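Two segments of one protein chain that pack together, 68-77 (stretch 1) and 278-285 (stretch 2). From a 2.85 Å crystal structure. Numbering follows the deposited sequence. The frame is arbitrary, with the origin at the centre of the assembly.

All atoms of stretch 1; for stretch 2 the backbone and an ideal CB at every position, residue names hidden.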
# COMPACT_ATOMS: atom_id res chain seq x y z
N LEU D 68 -8.76 -6.58 16.95
CA LEU D 68 -8.81 -5.73 18.13
C LEU D 68 -7.77 -4.62 18.09
O LEU D 68 -8.04 -3.49 18.51
CB LEU D 68 -8.63 -6.59 19.38
CG LEU D 68 -8.77 -5.84 20.70
CD1 LEU D 68 -10.14 -5.19 20.78
CD2 LEU D 68 -8.55 -6.78 21.86
N TYR D 69 -6.57 -4.94 17.60
CA TYR D 69 -5.49 -3.96 17.45
C TYR D 69 -5.93 -2.74 16.64
O TYR D 69 -5.83 -1.60 17.11
CB TYR D 69 -4.30 -4.66 16.77
CG TYR D 69 -2.98 -3.92 16.66
CD1 TYR D 69 -2.15 -3.74 17.76
CD2 TYR D 69 -2.52 -3.48 15.42
CE1 TYR D 69 -0.91 -3.10 17.63
CE2 TYR D 69 -1.30 -2.85 15.29
CZ TYR D 69 -0.50 -2.66 16.39
OH TYR D 69 0.71 -2.02 16.21
N ILE D 70 -6.37 -2.96 15.40
CA ILE D 70 -6.79 -1.84 14.56
C ILE D 70 -8.07 -1.23 15.11
O ILE D 70 -8.27 -0.01 15.03
CB ILE D 70 -6.97 -2.28 13.10
CG1 ILE D 70 -5.69 -2.93 12.60
CG2 ILE D 70 -7.28 -1.10 12.21
CD1 ILE D 70 -4.49 -2.01 12.70
N GLY D 71 -8.93 -2.06 15.70
CA GLY D 71 -10.18 -1.54 16.24
C GLY D 71 -9.95 -0.46 17.27
O GLY D 71 -10.47 0.65 17.15
N ILE D 72 -9.14 -0.76 18.28
CA ILE D 72 -8.91 0.22 19.33
C ILE D 72 -8.06 1.37 18.80
O ILE D 72 -8.21 2.52 19.23
CB ILE D 72 -8.30 -0.46 20.56
CG1 ILE D 72 -8.08 0.54 21.67
CG2 ILE D 72 -6.96 -1.00 20.25
CD1 ILE D 72 -7.62 -0.12 22.91
N LEU D 73 -7.19 1.09 17.84
CA LEU D 73 -6.38 2.15 17.25
C LEU D 73 -7.25 3.18 16.55
O LEU D 73 -7.12 4.39 16.78
CB LEU D 73 -5.36 1.53 16.27
CG LEU D 73 -4.47 2.51 15.51
CD1 LEU D 73 -3.45 3.07 16.46
CD2 LEU D 73 -3.79 1.88 14.30
N LEU D 74 -8.18 2.72 15.71
CA LEU D 74 -9.05 3.64 14.98
C LEU D 74 -10.06 4.30 15.91
O LEU D 74 -10.31 5.50 15.78
CB LEU D 74 -9.78 2.89 13.87
CG LEU D 74 -8.93 2.41 12.71
CD1 LEU D 74 -9.83 1.76 11.69
CD2 LEU D 74 -8.18 3.59 12.12
N THR D 75 -10.67 3.54 16.82
CA THR D 75 -11.64 4.14 17.74
C THR D 75 -11.01 5.25 18.56
O THR D 75 -11.50 6.38 18.58
CB THR D 75 -12.25 3.08 18.67
OG1 THR D 75 -12.98 2.11 17.91
CG2 THR D 75 -13.21 3.73 19.64
N PHE D 76 -9.90 4.94 19.23
CA PHE D 76 -9.22 5.94 20.05
C PHE D 76 -8.68 7.08 19.19
O PHE D 76 -8.71 8.24 19.61
CB PHE D 76 -8.10 5.30 20.85
CG PHE D 76 -8.57 4.49 22.02
CD1 PHE D 76 -9.90 4.12 22.14
CD2 PHE D 76 -7.68 4.10 23.00
CE1 PHE D 76 -10.33 3.37 23.21
CE2 PHE D 76 -8.11 3.35 24.08
CZ PHE D 76 -9.43 2.98 24.19
N GLY D 77 -8.18 6.77 18.00
CA GLY D 77 -7.86 7.82 17.06
C GLY D 77 -9.02 8.76 16.81
O GLY D 77 -8.86 9.98 16.83
N UNK D 278 -0.71 -8.04 25.17
CA UNK D 278 0.52 -7.26 25.02
C UNK D 278 0.37 -6.22 23.92
O UNK D 278 0.78 -5.07 24.08
CB UNK D 278 1.71 -8.18 24.72
N UNK D 279 -0.22 -6.63 22.79
CA UNK D 279 -0.43 -5.70 21.67
C UNK D 279 -1.39 -4.59 22.06
O UNK D 279 -1.19 -3.43 21.67
CB UNK D 279 -0.96 -6.44 20.44
N UNK D 280 -2.43 -4.93 22.83
CA UNK D 280 -3.37 -3.93 23.33
C UNK D 280 -2.65 -2.86 24.14
O UNK D 280 -2.81 -1.66 23.89
CB UNK D 280 -4.45 -4.59 24.18
N UNK D 281 -1.87 -3.28 25.14
CA UNK D 281 -1.17 -2.33 25.99
C UNK D 281 -0.16 -1.51 25.20
O UNK D 281 0.09 -0.35 25.54
CB UNK D 281 -0.47 -3.06 27.14
N UNK D 282 0.40 -2.08 24.14
CA UNK D 282 1.34 -1.32 23.32
C UNK D 282 0.63 -0.25 22.49
O UNK D 282 1.12 0.88 22.38
CB UNK D 282 2.12 -2.26 22.40
N UNK D 283 -0.53 -0.59 21.92
CA UNK D 283 -1.19 0.31 20.98
C UNK D 283 -2.02 1.40 21.66
O UNK D 283 -2.32 2.43 21.03
CB UNK D 283 -2.09 -0.50 20.04
N UNK D 284 -2.39 1.22 22.92
CA UNK D 284 -3.17 2.25 23.61
C UNK D 284 -2.44 3.59 23.64
O UNK D 284 -3.03 4.60 23.22
CB UNK D 284 -3.49 1.80 25.04
N UNK D 285 -1.17 3.69 24.08
CA UNK D 285 -0.47 4.98 23.99
C UNK D 285 -0.16 5.41 22.56
O UNK D 285 0.04 6.61 22.33
CB UNK D 285 0.84 4.91 24.78

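Both segments are helical and run in nearly the same direction, their axes crossing at -21° with a closest approach of 9.4 Å. Stretch 1 offers an almost wholly apolar surface built from L68, Y69, I72, L73 and F76, so hydrocarbon is the first expectation wherever a CB of stretch 2 faces it.

At position 278 the ideal CB has nothing of stretch 1 within 5.5 Å. The contact sets no preference among helix-compatible residues; the deposited residue is L278, whose side chain does not reach stretch 1.

Position 279 points its CB toward stretch 1, 4.0 Å from Y69 CD1. A carbon chain suits the flank of this ring, and Leu, Ile, Met or Ala would all be plausible. It is L279, whose own CB makes the closest contact, 4.0 Å from Y69 CD1, in an oblique approach to the ring.

Position 280 is sideways, although its CA lies 6.3 Å from the CA of Y69, a close backbone approach. The ideal CB is 5.2 Å from L68 CD2, which offers no polar partner, so a small or medium side chain fits: Ala, Ser, Thr or Val. The residue is T280 (chi1 -69°, m). Its OG1 comes 3.8 Å from L68 CD2, a van der Waals contact, while the hydroxyl's hydrogen bond is made just outside the stretch.

Position 281 points away and 282 sideways, neither with an ideal CB within 5.5 Å of stretch 1; many residues would serve. They are M281 and L282; the side chain of L282 reaches no closer than 5.3 Å, from its CD2 to Y69 OH.

Position 283 is the centre of the contact. Its CB points toward stretch 1, with Y69 CE1 at 3.7 Å, I72 CG2 at 4.9 Å and L73 CD1 at 5.2 Å from the ideal CB. Such a close, apolar setting favours a compact aliphatic group such as Ala, Val or Ile. It is V283, which has the largest covered area of either stretch. With chi1 at 74° (p), CG1 meets I72 CG2 at 3.6 Å, and CG2 lies over one face of the Y69 ring and 3.7 Å from L73 CD1.

At 284 the CB is sideways, its ideal position 5.0 Å from both I72 CD1 and F76 CE2. That leaves room for an aliphatic branch: Val, Ile or Leu. V284 (chi1 167°, t) places CG2 3.7 Å from I72 CD1 and CG1 4.4 Å from F76 CE2, at the ring edge.

Position 285 points away, and its N lacks a bond to the preceding turn, where the helix kinks. Proline, having no amide hydrogen, suits this, and P285 is found.

Stretch 2, residues 278-285: LLTMLVVP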
# COMPACT_ATOMS: atom_id res chain seq x y z
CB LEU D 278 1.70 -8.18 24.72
CG LEU D 278 2.00 -9.24 25.78
CD1 LEU D 278 2.93 -10.28 25.18
CD2 LEU D 278 2.60 -8.63 27.04
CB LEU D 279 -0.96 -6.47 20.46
CG LEU D 279 0.09 -7.23 19.63
CD1 LEU D 279 -0.55 -7.99 18.48
CD2 LEU D 279 1.16 -6.28 19.11
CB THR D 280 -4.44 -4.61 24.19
OG1 THR D 280 -5.30 -5.42 23.38
CG2 THR D 280 -5.28 -3.58 24.89
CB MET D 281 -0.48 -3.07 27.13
CG MET D 281 -1.44 -3.45 28.25
SD MET D 281 -2.05 -2.00 29.14
CE MET D 281 -0.51 -1.37 29.84
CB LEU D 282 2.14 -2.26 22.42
CG LEU D 282 3.02 -1.61 21.36
CD1 LEU D 282 4.06 -0.70 21.98
CD2 LEU D 282 3.69 -2.69 20.56
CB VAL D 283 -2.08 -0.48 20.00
CG1 VAL D 283 -3.36 -0.97 20.69
CG2 VAL D 283 -2.41 0.35 18.79
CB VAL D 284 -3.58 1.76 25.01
CG1 VAL D 284 -4.10 2.91 25.81
CG2 VAL D 284 -4.65 0.71 24.89
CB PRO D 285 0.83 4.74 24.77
CG PRO D 285 0.65 3.43 25.48
CD PRO D 285 -0.29 2.65 24.64
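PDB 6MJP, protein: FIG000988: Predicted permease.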